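Local coordinates for protein ferredoxin-NADP reductase (Neisseria gonorrhoeae MIA_2011_03-10, PDB 5TR9) that binds FAD and, as in other ferredoxin-NADP+ reductases, probably transfers electrons between ferredoxin or flavodoxin and NADP(H), at residues 16-21 / 38-43; 33-38 / 77-82; 50-55 / 103-108; 71-76 / 139-144. All coordinates share one frame; numbering follows the deposited sequence.

Interaction 1: residues 16-21 / 38-43; sequences KFTEEK and SRPESY
This contact lies at the start of strand 17-27 and the end of strand 32-38, in the antiparallel sheet of the FAD domain. Glu20 and Ser38 form its polar centre. Ser38 OG donates to Glu20 OE1 at 2.7 Å, using the anti lone pair of that oxygen. The same hydroxyl accepts from Lys21 N at 3.0 Å, with an N-H...O angle of 161°. Ser38 OG sits between its own backbone N and carbonyl carbon (chi1 54°), which turns it toward both partners. The backbone closes the pair from the other direction, as Ser38 N donates to Lys21 O at 3.0 Å. Ser38 is thus tied to Lys21 through both hydroxyl and amide.

The other carboxylate oxygen, Glu20 OE2, accepts from Thr18 OG1 at 2.6 Å, again on the anti lone pair. A bend at chi2 (-55°) sets Glu20 CD beside Pro40 CD. Each carboxylate oxygen has a hydroxyl donor, and the group's rotation is fixed from both ends. These bonds satisfy a buried acid. Pro40 packs beside it, with Pro40 CG 3.5 Å from Glu20 OE2. Thr18 OG1 touches the same ring carbon more loosely, at 4.0 Å.

Pro40 also begins a type I turn that ends at Tyr43, closed by a bond from Tyr43 N to Pro40 O. Arg39 leaves the contact and grips Tyr43 O side-on through NE and NH2, while its NH1 bonds to Glu72 O. Strand 17-27 lies between strands 32-38 and 101-105 in the sheet, and Leu104 of the latter touches Glu20, Pro40 and Tyr43.

Interaction 2: residues 33-38 / 77-82; sequences ITFAIS and LEYFAV. With FAD (flavin-adenine dinucleotide), chain C.
Phe35 and Tyr79 are a hydrogen-bonded pair of the antiparallel strands 33-38 and 77-82. Tyr79 CB lies over one face of the Phe35 ring, toward the rim, in a CH-pi contact 4.1 Å from the ring centroid. The two rings are oblique, with planes 36° apart. Ala81 CB reaches the edge of the Phe35 ring, 4.2 Å from its CE1. On the same face of the sheet, Ile37 CD1 meets the edge of the Tyr79 ring at CE2, 3.8 Å away. Ile37 CG1 packs on Leu77 CB at the same distance.

Three pairs of backbone bonds hold this register: Ile33 with Ala81, Phe35 with Tyr79, and Ile37 with Leu77. On the other face are Thr34, Ala36, Glu78 and Phe80. A water there bonds to Thr34 OG1 and, in the Glu78 conformer given, donates to Glu78 OE2. Thr34 OG1 also bonds to His28. The edge of the Phe80 ring meets Ile33 O, 3.3 Å from CD1.

Leu53 of strand 50-57 touches Phe35, Ile37 and Tyr79 from across the barrel interior. Tyr79 OH is hydrogen-bonded to Ser51 OG.

Strand 77-82 also presents its backbone to the flavin. FAD N3 donates to Phe80 O at 2.8 Å, and Val82 N donates to FAD O2 at 3.1 Å. The pair reads the pyrimidine edge of the isoalloxazine as one donor and one acceptor. The Val82 N-H at O2 may help stabilise negative charge that builds up near N1 and O2 in the reduced flavin.

Interaction 3: residues 50-55 / 103-108; sequences FSRLGF and LLDKNA. With FAD (flavin-adenine dinucleotide), chain C.
Leu53 and Leu104 point to the same face of the sheet, as a non-hydrogen-bonded pair of antiparallel strands in the FAD-domain barrel. Their branches cross, with Leu53 CD2 3.7 Å from Leu104 CD1. Leu104 CD1 also touches Ser51 CB at 4.0 Å. Leu103 points to the other face, where its CB and CG lie against Gly54 O. Gly54 and Leu103 exchange two backbone bonds.

Arg52 and Asp105 meet through their CB atoms at 3.7 Å. Beyond CB the chains cross. In the Arg52 conformer given, the carboxylate stands almost perpendicular to the guanidinium, with the planes 87° apart, and Asp105 OD2 lies at the guanidinium edge. The salt bridge from Arg52 NE to Asp105 OD2 is long, 3.8 Å, and rests on that one conformer. Asp105 OD1 turns back to accept from Asn107 N at 2.8 Å, forming an Asx turn.

Two waters bridge the separating backbones. One joins Phe50 O to Asn107 O. The other accepts from Arg52 N and donates to Asp105 O and Asn107 O.

At the start of strand 50-57, the Phe50 ring carries the flavin methyl carbon FAD C7M over the centre of one face, 3.5 Å above its plane. This is apolar contact with the dimethylbenzene end of the isoalloxazine. The chemistry therefore divides: hydrocarbon packing toward the flavin and barrel interior, and a long ion pair with water bridges where the strands separate.

Interaction 4: residues 71-76 / 139-144; sequences AEYADT and LEQPEI
Glu140 O lies at the edge of the Tyr73 ring, in its plane. Ala71 CB, from the same turn as the tyrosine, covers one face, 3.3 Å above the plane and displaced toward the rim. Pro142 CD comes within 4.1 Å of Tyr73 CE2, obliquely to the ring. The contact joins the FAD-binding and NAD-binding domains of the reductase: a type I turn, Ala71 to Ala74, meets the link between helices 133-139 and 142-147.

Tyr73 OH donates to Glu140 O at 2.7 Å, in the carbonyl plane and on a lone pair. On the covered face of the ring, Ala71 CB also packs on Glu140 CB at 3.8 Å. In the conformer given, the Glu140 carboxylate is held elsewhere by a salt bridge from OE2 to Arg168.

A second pair of flat groups lies nearby. In the Glu72 conformer given, its carboxylate and the Gln141 amide are nearly parallel, 19° apart, although their side chains cross. Glu72 OE2 and Gln141 NE2 are 3.6 Å apart. Glu72 OE1 is a ligand of a bound magnesium ion, and Glu72 OE2 has a weak bond to Ala47 N. The metal would offset the acid's negative charge near the domain boundary. A water completes the join: it accepts from Glu72 N at 2.8 Å and donates to Gln141 OE1 at 2.7 Å.

Interactions 1, 2 and 3 belong to one six-stranded antiparallel sheet of the FAD-binding domain. Interactions 1 and 3 are closest, with centres 8 Å apart; the centres of interactions 2 and 3 are 12 Å apart. Tyr43, Ser51 and Tyr79 connect all three through hydrogen bonds at Ser51 OG. Interactions 2 and 3 both touch FAD, at its pyrimidine and dimethylbenzene ends. Along the chain, interaction 1 closes before interaction 3 opens, while the segments of interaction 2 alternate with those of both. Interaction 4 alone reaches the NAD-binding domain. Its centre is about 18 Å from that of interaction 1, and Arg39 and Glu72 join the two. The flavin barrel is thereby linked to the domain boundary.

Interaction 1: residues 16-21 / 38-43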
# COMPACT_ATOMS: atom_id res chain seq x y z
N LYS A 16 12.87 -5.06 22.40
CA LYS A 16 11.82 -4.44 21.62
C LYS A 16 11.61 -5.11 20.27
O LYS A 16 10.75 -4.67 19.50
CB LYS A 16 12.12 -2.95 21.41
N PHE A 17 12.37 -6.16 19.98
CA PHE A 17 12.29 -6.85 18.70
C PHE A 17 12.56 -8.33 18.91
O PHE A 17 13.03 -8.75 19.96
CB PHE A 17 13.29 -6.27 17.69
CG PHE A 17 14.73 -6.37 18.15
CD1 PHE A 17 15.48 -7.51 17.90
CD2 PHE A 17 15.33 -5.33 18.84
CE1 PHE A 17 16.80 -7.60 18.31
CE2 PHE A 17 16.64 -5.41 19.25
CZ PHE A 17 17.38 -6.55 18.98
N THR A 18 12.28 -9.12 17.88
CA THR A 18 12.66 -10.53 17.83
C THR A 18 13.54 -10.78 16.61
O THR A 18 13.52 -10.04 15.62
CB THR A 18 11.45 -11.46 17.78
OG1 THR A 18 10.69 -11.20 16.59
CG2 THR A 18 10.57 -11.25 19.00
N GLU A 19 14.34 -11.85 16.71
CA GLU A 19 15.16 -12.32 15.60
C GLU A 19 14.32 -13.28 14.77
O GLU A 19 13.90 -14.33 15.27
CB GLU A 19 16.43 -12.99 16.11
CG GLU A 19 17.38 -12.07 16.86
CD GLU A 19 18.68 -12.75 17.25
OE1 GLU A 19 18.81 -13.98 17.07
OE2 GLU A 19 19.59 -12.05 17.74
N GLU A 20 14.08 -12.92 13.52
CA GLU A 20 13.34 -13.76 12.59
C GLU A 20 14.27 -14.21 11.46
O GLU A 20 15.46 -13.89 11.44
CB GLU A 20 12.12 -13.00 12.05
CG GLU A 20 11.16 -12.55 13.16
CD GLU A 20 10.69 -13.69 14.05
OE1 GLU A 20 10.48 -14.81 13.53
OE2 GLU A 20 10.52 -13.46 15.27
N LYS A 21 13.72 -14.98 10.52
CA LYS A 21 14.49 -15.52 9.40
C LYS A 21 13.88 -15.07 8.08
O LYS A 21 12.66 -15.05 7.94
CB LYS A 21 14.52 -17.05 9.44
CG LYS A 21 15.20 -17.66 10.65
CD LYS A 21 16.69 -17.75 10.45
CE LYS A 21 17.32 -18.69 11.47
NZ LYS A 21 17.09 -18.23 12.87
N SER A 38 9.75 -15.14 8.78
CA SER A 38 9.00 -15.88 9.80
C SER A 38 8.24 -14.91 10.69
O SER A 38 8.66 -13.77 10.92
CB SER A 38 9.94 -16.77 10.63
OG SER A 38 11.02 -16.04 11.19
N ARG A 39 7.09 -15.38 11.17
CA ARG A 39 6.15 -14.57 11.95
C ARG A 39 6.00 -15.18 13.33
O ARG A 39 5.51 -16.32 13.44
CB ARG A 39 4.79 -14.49 11.26
CG ARG A 39 3.81 -13.64 12.05
CD ARG A 39 2.45 -13.60 11.39
NE ARG A 39 1.55 -12.74 12.15
CZ ARG A 39 0.34 -12.42 11.74
NH1 ARG A 39 -0.11 -12.91 10.60
NH2 ARG A 39 -0.43 -11.61 12.48
N PRO A 40 6.41 -14.50 14.39
CA PRO A 40 6.19 -15.06 15.72
C PRO A 40 4.72 -15.12 16.05
O PRO A 40 3.90 -14.33 15.55
CB PRO A 40 6.95 -14.10 16.65
CG PRO A 40 7.14 -12.87 15.90
CD PRO A 40 7.10 -13.20 14.43
N GLU A 41 4.38 -16.10 16.88
CA GLU A 41 3.01 -16.33 17.32
C GLU A 41 2.40 -15.07 17.92
O GLU A 41 1.20 -14.83 17.76
CB GLU A 41 3.01 -17.47 18.34
CG GLU A 41 1.71 -18.19 18.54
CD GLU A 41 1.85 -19.35 19.51
OE1 GLU A 41 1.81 -19.12 20.74
OE2 GLU A 41 2.01 -20.49 19.04
N SER A 42 3.21 -14.25 18.58
CA SER A 42 2.72 -13.08 19.29
C SER A 42 2.58 -11.84 18.42
O SER A 42 2.10 -10.82 18.91
CB SER A 42 3.66 -12.75 20.46
OG SER A 42 4.94 -12.38 19.97
N TYR A 43 2.97 -11.88 17.14
CA TYR A 43 2.98 -10.66 16.34
C TYR A 43 1.60 -10.40 15.76
O TYR A 43 1.14 -11.14 14.88
CB TYR A 43 4.01 -10.75 15.21
CG TYR A 43 4.22 -9.42 14.51
CD1 TYR A 43 5.05 -8.45 15.07
CD2 TYR A 43 3.59 -9.13 13.31
CE1 TYR A 43 5.24 -7.23 14.45
CE2 TYR A 43 3.78 -7.90 12.66
CZ TYR A 43 4.62 -6.96 13.23
OH TYR A 43 4.82 -5.74 12.61

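Interaction 2: residues 33-38 / 77-82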
# COMPACT_ATOMS: atom_id res chain seq x y z
N ILE A 33 11.24 -6.24 -5.31
CA ILE A 33 11.20 -7.55 -4.68
C ILE A 33 9.99 -7.65 -3.76
O ILE A 33 9.54 -6.66 -3.17
CB ILE A 33 12.49 -7.87 -3.88
CG1 ILE A 33 12.68 -6.86 -2.74
CG2 ILE A 33 13.69 -7.86 -4.81
CD1 ILE A 33 13.79 -7.26 -1.75
N THR A 34 9.48 -8.87 -3.62
CA THR A 34 8.72 -9.23 -2.43
C THR A 34 9.53 -10.27 -1.67
O THR A 34 10.37 -10.97 -2.25
CB THR A 34 7.31 -9.77 -2.76
OG1 THR A 34 7.37 -10.85 -3.69
CG2 THR A 34 6.45 -8.65 -3.34
N PHE A 35 9.33 -10.31 -0.36
CA PHE A 35 10.02 -11.30 0.45
C PHE A 35 9.17 -11.63 1.66
O PHE A 35 8.33 -10.83 2.08
CB PHE A 35 11.44 -10.84 0.87
CG PHE A 35 11.47 -9.59 1.73
CD1 PHE A 35 11.47 -8.32 1.15
CD2 PHE A 35 11.57 -9.68 3.12
CE1 PHE A 35 11.53 -7.17 1.93
CE2 PHE A 35 11.64 -8.53 3.91
CZ PHE A 35 11.62 -7.27 3.32
N ALA A 36 9.38 -12.83 2.20
CA ALA A 36 8.65 -13.29 3.37
C ALA A 36 9.63 -13.57 4.49
O ALA A 36 10.77 -14.01 4.25
CB ALA A 36 7.85 -14.56 3.06
N ILE A 37 9.18 -13.33 5.72
CA ILE A 37 9.96 -13.63 6.91
C ILE A 37 9.09 -14.44 7.86
O ILE A 37 7.86 -14.45 7.77
CB ILE A 37 10.49 -12.35 7.61
CG1 ILE A 37 9.34 -11.59 8.28
CG2 ILE A 37 11.20 -11.43 6.61
CD1 ILE A 37 9.81 -10.37 9.06
N SER A 38 9.75 -15.14 8.78
CA SER A 38 9.00 -15.88 9.80
C SER A 38 8.24 -14.91 10.69
O SER A 38 8.66 -13.77 10.92
CB SER A 38 9.94 -16.77 10.63
OG SER A 38 11.02 -16.04 11.19
N LEU A 77 5.06 -13.27 7.29
CA LEU A 77 4.93 -11.85 6.98
C LEU A 77 5.59 -11.58 5.64
O LEU A 77 6.74 -11.97 5.44
CB LEU A 77 5.57 -10.99 8.06
CG LEU A 77 4.85 -11.02 9.41
CD1 LEU A 77 5.82 -10.57 10.52
CD2 LEU A 77 3.61 -10.12 9.36
N GLU A 78 4.88 -10.91 4.74
CA GLU A 78 5.43 -10.57 3.44
C GLU A 78 5.49 -9.06 3.27
O GLU A 78 4.65 -8.32 3.79
CB GLU A 78 4.59 -11.20 2.32
CG GLU A 78 5.23 -11.11 0.95
CD GLU A 78 4.49 -11.90 -0.11
OE1 GLU A 78 4.05 -13.05 0.16
OE2 GLU A 78 4.35 -11.37 -1.23
N TYR A 79 6.51 -8.61 2.53
CA TYR A 79 6.77 -7.20 2.29
C TYR A 79 7.12 -6.99 0.83
O TYR A 79 7.54 -7.92 0.13
CB TYR A 79 7.91 -6.68 3.20
CG TYR A 79 7.62 -6.90 4.66
CD1 TYR A 79 6.85 -6.00 5.38
CD2 TYR A 79 8.06 -8.06 5.31
CE1 TYR A 79 6.55 -6.22 6.73
CE2 TYR A 79 7.77 -8.29 6.65
CZ TYR A 79 7.01 -7.37 7.35
OH TYR A 79 6.73 -7.62 8.68
N PHE A 80 6.90 -5.76 0.36
CA PHE A 80 7.20 -5.32 -1.00
C PHE A 80 8.17 -4.15 -0.90
O PHE A 80 7.82 -3.11 -0.33
CB PHE A 80 5.91 -4.90 -1.73
CG PHE A 80 6.12 -4.17 -3.04
CD1 PHE A 80 7.16 -4.49 -3.89
CD2 PHE A 80 5.22 -3.18 -3.44
CE1 PHE A 80 7.34 -3.81 -5.10
CE2 PHE A 80 5.37 -2.52 -4.65
CZ PHE A 80 6.43 -2.83 -5.48
N ALA A 81 9.39 -4.32 -1.43
CA ALA A 81 10.41 -3.28 -1.34
C ALA A 81 10.93 -2.88 -2.72
O ALA A 81 11.16 -3.73 -3.59
CB ALA A 81 11.60 -3.74 -0.47
N VAL A 82 11.11 -1.57 -2.90
CA VAL A 82 11.80 -1.04 -4.07
C VAL A 82 13.26 -0.81 -3.71
O VAL A 82 13.56 -0.15 -2.70
CB VAL A 82 11.14 0.27 -4.57
CG1 VAL A 82 10.82 1.16 -3.42
CG2 VAL A 82 12.06 1.01 -5.53
PA FAD C . 16.75 5.39 2.49
O1A FAD C . 18.00 5.96 3.08
O2A FAD C . 15.66 5.01 3.48
O5B FAD C . 16.09 6.35 1.47
C5B FAD C . 16.86 7.00 0.44
C4B FAD C . 15.89 7.74 -0.45
O4B FAD C . 15.17 6.78 -1.25
C3B FAD C . 14.79 8.50 0.29
O3B FAD C . 15.22 9.80 0.68
C2B FAD C . 13.68 8.58 -0.76
O2B FAD C . 13.91 9.65 -1.68
C1B FAD C . 13.86 7.26 -1.52
N9A FAD C . 12.93 6.21 -1.15
C8A FAD C . 12.90 5.47 -0.00
N7A FAD C . 11.97 4.55 0.02
C5A FAD C . 11.35 4.68 -1.22
C6A FAD C . 10.28 3.99 -1.81
N6A FAD C . 9.62 3.00 -1.22
N1A FAD C . 9.90 4.38 -3.05
C2A FAD C . 10.57 5.37 -3.65
N3A FAD C . 11.59 6.10 -3.18
C4A FAD C . 11.94 5.69 -1.96
N1 FAD C . 9.60 1.19 1.33
C2 FAD C . 9.24 0.13 0.56
O2 FAD C . 9.96 -0.26 -0.38
N3 FAD C . 8.04 -0.53 0.82
C4 FAD C . 7.14 -0.19 1.82
O4 FAD C . 6.11 -0.85 1.98
C4X FAD C . 7.54 0.93 2.63
N5 FAD C . 6.73 1.33 3.59
C5X FAD C . 7.12 2.41 4.36
C6 FAD C . 6.28 2.84 5.39
C7 FAD C . 6.63 3.92 6.19
C7M FAD C . 5.70 4.36 7.30
C8 FAD C . 7.85 4.58 5.98
C8M FAD C . 8.25 5.75 6.85
C9 FAD C . 8.69 4.16 4.96
C9A FAD C . 8.34 3.08 4.15
N10 FAD C . 9.15 2.64 3.07
C10 FAD C . 8.80 1.56 2.32
C1' FAD C . 10.50 3.19 2.87
C2' FAD C . 11.53 2.28 3.57
O2' FAD C . 11.43 2.38 5.00
C3' FAD C . 12.95 2.60 3.13
O3' FAD C . 13.17 4.01 3.21
C4' FAD C . 13.33 2.01 1.78
O4' FAD C . 13.36 0.58 1.89
C5' FAD C . 14.68 2.48 1.27
O5' FAD C . 15.67 2.24 2.29
P FAD C . 17.20 2.60 2.03
O1P FAD C . 17.72 1.78 0.85
O2P FAD C . 17.91 2.49 3.33
O3P FAD C . 17.11 4.14 1.58
O HOH W 1 5.11 -12.28 -3.86

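Interaction 3: residues 50-55 / 103-108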
# COMPACT_ATOMS: atom_id res chain seq x y z
N PHE A 50 2.13 -0.97 9.31
CA PHE A 50 3.50 -1.26 8.91
C PHE A 50 4.34 -1.81 10.07
O PHE A 50 4.09 -1.53 11.25
CB PHE A 50 4.18 -0.03 8.27
CG PHE A 50 4.28 1.19 9.17
CD1 PHE A 50 5.41 1.39 9.98
CD2 PHE A 50 3.30 2.17 9.15
CE1 PHE A 50 5.52 2.54 10.78
CE2 PHE A 50 3.40 3.32 9.95
CZ PHE A 50 4.51 3.50 10.76
N SER A 51 5.33 -2.63 9.69
CA SER A 51 6.34 -3.18 10.57
C SER A 51 7.58 -2.31 10.52
O SER A 51 7.78 -1.51 9.61
CB SER A 51 6.72 -4.59 10.14
OG SER A 51 5.60 -5.44 10.00
N ARG A 52 8.44 -2.49 11.52
CA ARG A 52 9.80 -1.98 11.47
C ARG A 52 10.73 -3.18 11.41
O ARG A 52 10.69 -4.05 12.29
CB ARG A 52 10.12 -1.09 12.67
CG ARG A 52 9.82 0.38 12.42
CD ARG A 52 10.05 1.23 13.66
NE ARG A 52 11.25 0.87 14.42
CZ ARG A 52 12.40 1.54 14.39
NH1 ARG A 52 12.52 2.62 13.63
NH2 ARG A 52 13.43 1.13 15.12
N LEU A 53 11.54 -3.25 10.35
CA LEU A 53 12.47 -4.35 10.12
C LEU A 53 13.88 -3.83 10.26
O LEU A 53 14.16 -2.66 9.96
CB LEU A 53 12.29 -4.94 8.72
CG LEU A 53 10.89 -5.42 8.35
CD1 LEU A 53 10.87 -5.96 6.90
CD2 LEU A 53 10.43 -6.49 9.34
N GLY A 54 14.78 -4.70 10.71
CA GLY A 54 16.13 -4.25 10.98
C GLY A 54 17.15 -5.34 10.75
O GLY A 54 16.83 -6.52 10.58
N PHE A 55 18.41 -4.91 10.73
CA PHE A 55 19.54 -5.83 10.69
C PHE A 55 20.58 -5.40 11.71
O PHE A 55 20.76 -4.21 11.97
CB PHE A 55 20.22 -5.87 9.31
CG PHE A 55 19.38 -6.44 8.21
CD1 PHE A 55 19.20 -7.81 8.09
CD2 PHE A 55 18.79 -5.60 7.28
CE1 PHE A 55 18.43 -8.34 7.06
CE2 PHE A 55 18.03 -6.11 6.24
CZ PHE A 55 17.85 -7.48 6.13
N LEU A 103 15.50 -8.63 11.83
CA LEU A 103 14.92 -8.23 13.11
C LEU A 103 13.54 -7.64 12.88
O LEU A 103 13.34 -6.86 11.95
CB LEU A 103 15.81 -7.20 13.82
CG LEU A 103 17.30 -7.55 13.91
CD1 LEU A 103 18.01 -6.49 14.71
CD2 LEU A 103 17.48 -8.92 14.53
N LEU A 104 12.58 -8.02 13.74
CA LEU A 104 11.19 -7.58 13.63
C LEU A 104 10.81 -6.86 14.91
O LEU A 104 10.71 -7.49 15.97
CB LEU A 104 10.27 -8.77 13.37
CG LEU A 104 8.76 -8.50 13.34
CD1 LEU A 104 8.39 -7.58 12.18
CD2 LEU A 104 8.02 -9.82 13.26
N ASP A 105 10.58 -5.55 14.82
CA ASP A 105 10.06 -4.81 15.97
C ASP A 105 8.75 -5.44 16.42
O ASP A 105 7.93 -5.84 15.59
CB ASP A 105 9.87 -3.34 15.59
CG ASP A 105 9.53 -2.46 16.78
OD1 ASP A 105 8.46 -2.62 17.38
OD2 ASP A 105 10.37 -1.60 17.13
N LYS A 106 8.56 -5.55 17.74
CA LYS A 106 7.39 -6.25 18.26
C LYS A 106 6.08 -5.51 17.99
O LYS A 106 5.01 -6.12 18.08
CB LYS A 106 7.54 -6.51 19.76
CG LYS A 106 8.58 -7.57 20.09
CD LYS A 106 8.69 -7.84 21.58
CE LYS A 106 9.71 -8.93 21.84
NZ LYS A 106 9.95 -9.13 23.30
N ASN A 107 6.14 -4.23 17.64
CA ASN A 107 4.94 -3.42 17.48
C ASN A 107 4.72 -3.06 16.02
O ASN A 107 5.65 -2.62 15.33
CB ASN A 107 5.03 -2.15 18.31
CG ASN A 107 3.77 -1.29 18.21
OD1 ASN A 107 2.69 -1.70 18.64
ND2 ASN A 107 3.91 -0.10 17.63
N ALA A 108 3.49 -3.23 15.55
CA ALA A 108 3.05 -2.70 14.27
C ALA A 108 2.31 -1.38 14.50
O ALA A 108 1.64 -1.20 15.53
CB ALA A 108 2.15 -3.69 13.52
PA FAD C . 16.75 5.39 2.49
O1A FAD C . 18.00 5.96 3.08
O2A FAD C . 15.66 5.01 3.48
O5B FAD C . 16.09 6.35 1.47
C5B FAD C . 16.86 7.00 0.44
C4B FAD C . 15.89 7.74 -0.45
O4B FAD C . 15.17 6.78 -1.25
C3B FAD C . 14.79 8.50 0.29
O3B FAD C . 15.22 9.80 0.68
C2B FAD C . 13.68 8.58 -0.76
O2B FAD C . 13.91 9.65 -1.68
C1B FAD C . 13.86 7.26 -1.52
N9A FAD C . 12.93 6.21 -1.15
C8A FAD C . 12.90 5.47 -0.00
N7A FAD C . 11.97 4.55 0.02
C5A FAD C . 11.35 4.68 -1.22
C6A FAD C . 10.28 3.99 -1.81
N6A FAD C . 9.62 3.00 -1.22
N1A FAD C . 9.90 4.38 -3.05
C2A FAD C . 10.57 5.37 -3.65
N3A FAD C . 11.59 6.10 -3.18
C4A FAD C . 11.94 5.69 -1.96
N1 FAD C . 9.60 1.19 1.33
C2 FAD C . 9.24 0.13 0.56
O2 FAD C . 9.96 -0.26 -0.38
N3 FAD C . 8.04 -0.53 0.82
C4 FAD C . 7.14 -0.19 1.82
O4 FAD C . 6.11 -0.85 1.98
C4X FAD C . 7.54 0.93 2.63
N5 FAD C . 6.73 1.33 3.59
C5X FAD C . 7.12 2.41 4.36
C6 FAD C . 6.28 2.84 5.39
C7 FAD C . 6.63 3.92 6.19
C7M FAD C . 5.70 4.36 7.30
C8 FAD C . 7.85 4.58 5.98
C8M FAD C . 8.25 5.75 6.85
C9 FAD C . 8.69 4.16 4.96
C9A FAD C . 8.34 3.08 4.15
N10 FAD C . 9.15 2.64 3.07
C10 FAD C . 8.80 1.56 2.32
C1' FAD C . 10.50 3.19 2.87
C2' FAD C . 11.53 2.28 3.57
O2' FAD C . 11.43 2.38 5.00
C3' FAD C . 12.95 2.60 3.13
O3' FAD C . 13.17 4.01 3.21
C4' FAD C . 13.33 2.01 1.78
O4' FAD C . 13.36 0.58 1.89
C5' FAD C . 14.68 2.48 1.27
O5' FAD C . 15.67 2.24 2.29
P FAD C . 17.20 2.60 2.03
O1P FAD C . 17.72 1.78 0.85
O2P FAD C . 17.91 2.49 3.33
O3P FAD C . 17.11 4.14 1.58
O HOH W 2 5.87 -0.40 13.23
O HOH W 3 7.00 -4.33 13.56

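Interaction 4: residues 71-76 / 139-144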
# COMPACT_ATOMS: atom_id res chain seq x y z
N ALA A 71 -1.64 -11.21 4.46
CA ALA A 71 -2.90 -11.17 5.19
C ALA A 71 -2.66 -11.25 6.69
O ALA A 71 -1.73 -11.91 7.17
CB ALA A 71 -3.79 -12.34 4.76
N GLU A 72 -3.56 -10.61 7.44
CA GLU A 72 -3.51 -10.68 8.90
C GLU A 72 -3.49 -12.12 9.41
O GLU A 72 -2.88 -12.40 10.45
CB GLU A 72 -4.70 -9.89 9.47
CG GLU A 72 -4.62 -9.50 10.93
CD GLU A 72 -5.81 -8.65 11.37
OE1 GLU A 72 -6.45 -8.99 12.39
OE2 GLU A 72 -6.12 -7.65 10.68
N TYR A 73 -4.16 -13.03 8.71
CA TYR A 73 -4.30 -14.42 9.12
C TYR A 73 -3.22 -15.32 8.53
O TYR A 73 -3.24 -16.53 8.81
CB TYR A 73 -5.69 -14.93 8.71
CG TYR A 73 -6.09 -14.56 7.30
CD1 TYR A 73 -5.64 -15.31 6.22
CD2 TYR A 73 -6.88 -13.44 7.05
CE1 TYR A 73 -6.01 -14.98 4.92
CE2 TYR A 73 -7.25 -13.10 5.77
CZ TYR A 73 -6.81 -13.86 4.70
OH TYR A 73 -7.15 -13.52 3.42
N ALA A 74 -2.30 -14.79 7.74
CA ALA A 74 -1.28 -15.65 7.14
C ALA A 74 -0.27 -16.10 8.19
O ALA A 74 -0.15 -15.53 9.27
CB ALA A 74 -0.57 -14.95 5.98
N ASP A 75 0.51 -17.13 7.84
CA ASP A 75 1.45 -17.75 8.77
C ASP A 75 2.88 -17.27 8.57
O ASP A 75 3.80 -17.87 9.15
CB ASP A 75 1.39 -19.27 8.62
CG ASP A 75 0.08 -19.84 9.09
OD1 ASP A 75 -0.70 -19.10 9.73
OD2 ASP A 75 -0.17 -21.03 8.81
N THR A 76 3.07 -16.24 7.76
CA THR A 76 4.34 -15.58 7.52
C THR A 76 4.02 -14.10 7.35
O THR A 76 2.85 -13.72 7.27
CB THR A 76 5.02 -16.11 6.26
OG1 THR A 76 4.10 -16.04 5.16
CG2 THR A 76 5.47 -17.56 6.46
N LEU A 139 -6.99 -5.61 1.12
CA LEU A 139 -7.78 -6.41 0.18
C LEU A 139 -7.86 -7.88 0.56
O LEU A 139 -8.74 -8.59 0.08
CB LEU A 139 -7.21 -6.29 -1.23
CG LEU A 139 -7.41 -4.91 -1.84
CD1 LEU A 139 -6.69 -4.82 -3.17
CD2 LEU A 139 -8.90 -4.64 -2.02
N GLU A 140 -6.94 -8.36 1.40
CA GLU A 140 -7.01 -9.74 1.85
C GLU A 140 -7.96 -9.92 3.04
O GLU A 140 -8.19 -11.05 3.45
CB GLU A 140 -5.58 -10.22 2.16
CG GLU A 140 -4.74 -10.39 0.86
CD GLU A 140 -3.27 -9.94 0.93
OE1 GLU A 140 -2.74 -9.70 2.03
OE2 GLU A 140 -2.63 -9.83 -0.14
N GLN A 141 -8.52 -8.83 3.57
CA GLN A 141 -9.51 -8.92 4.64
C GLN A 141 -10.87 -9.26 4.04
O GLN A 141 -11.42 -8.44 3.29
CB GLN A 141 -9.62 -7.60 5.39
CG GLN A 141 -8.40 -7.26 6.20
CD GLN A 141 -8.29 -8.11 7.43
OE1 GLN A 141 -7.61 -9.14 7.42
NE2 GLN A 141 -8.96 -7.71 8.49
N PRO A 142 -11.45 -10.42 4.35
CA PRO A 142 -12.73 -10.77 3.71
C PRO A 142 -13.83 -9.77 3.98
O PRO A 142 -14.71 -9.58 3.13
CB PRO A 142 -13.06 -12.15 4.32
CG PRO A 142 -11.74 -12.69 4.73
CD PRO A 142 -10.94 -11.52 5.19
N GLU A 143 -13.81 -9.10 5.14
CA GLU A 143 -14.92 -8.21 5.47
C GLU A 143 -14.86 -6.88 4.74
O GLU A 143 -15.86 -6.15 4.75
CB GLU A 143 -14.97 -7.96 6.98
CG GLU A 143 -13.93 -7.00 7.52
CD GLU A 143 -12.60 -7.66 7.85
OE1 GLU A 143 -11.77 -7.00 8.53
OE2 GLU A 143 -12.35 -8.80 7.44
N ILE A 144 -13.75 -6.55 4.08
CA ILE A 144 -13.67 -5.25 3.41
C ILE A 144 -14.63 -5.19 2.22
O ILE A 144 -15.38 -4.22 2.07
CB ILE A 144 -12.22 -4.96 3.00
CG1 ILE A 144 -11.39 -4.59 4.24
CG2 ILE A 144 -12.16 -3.81 1.98
CD1 ILE A 144 -11.79 -3.27 4.89
O HOH W 4 -5.41 -9.09 5.92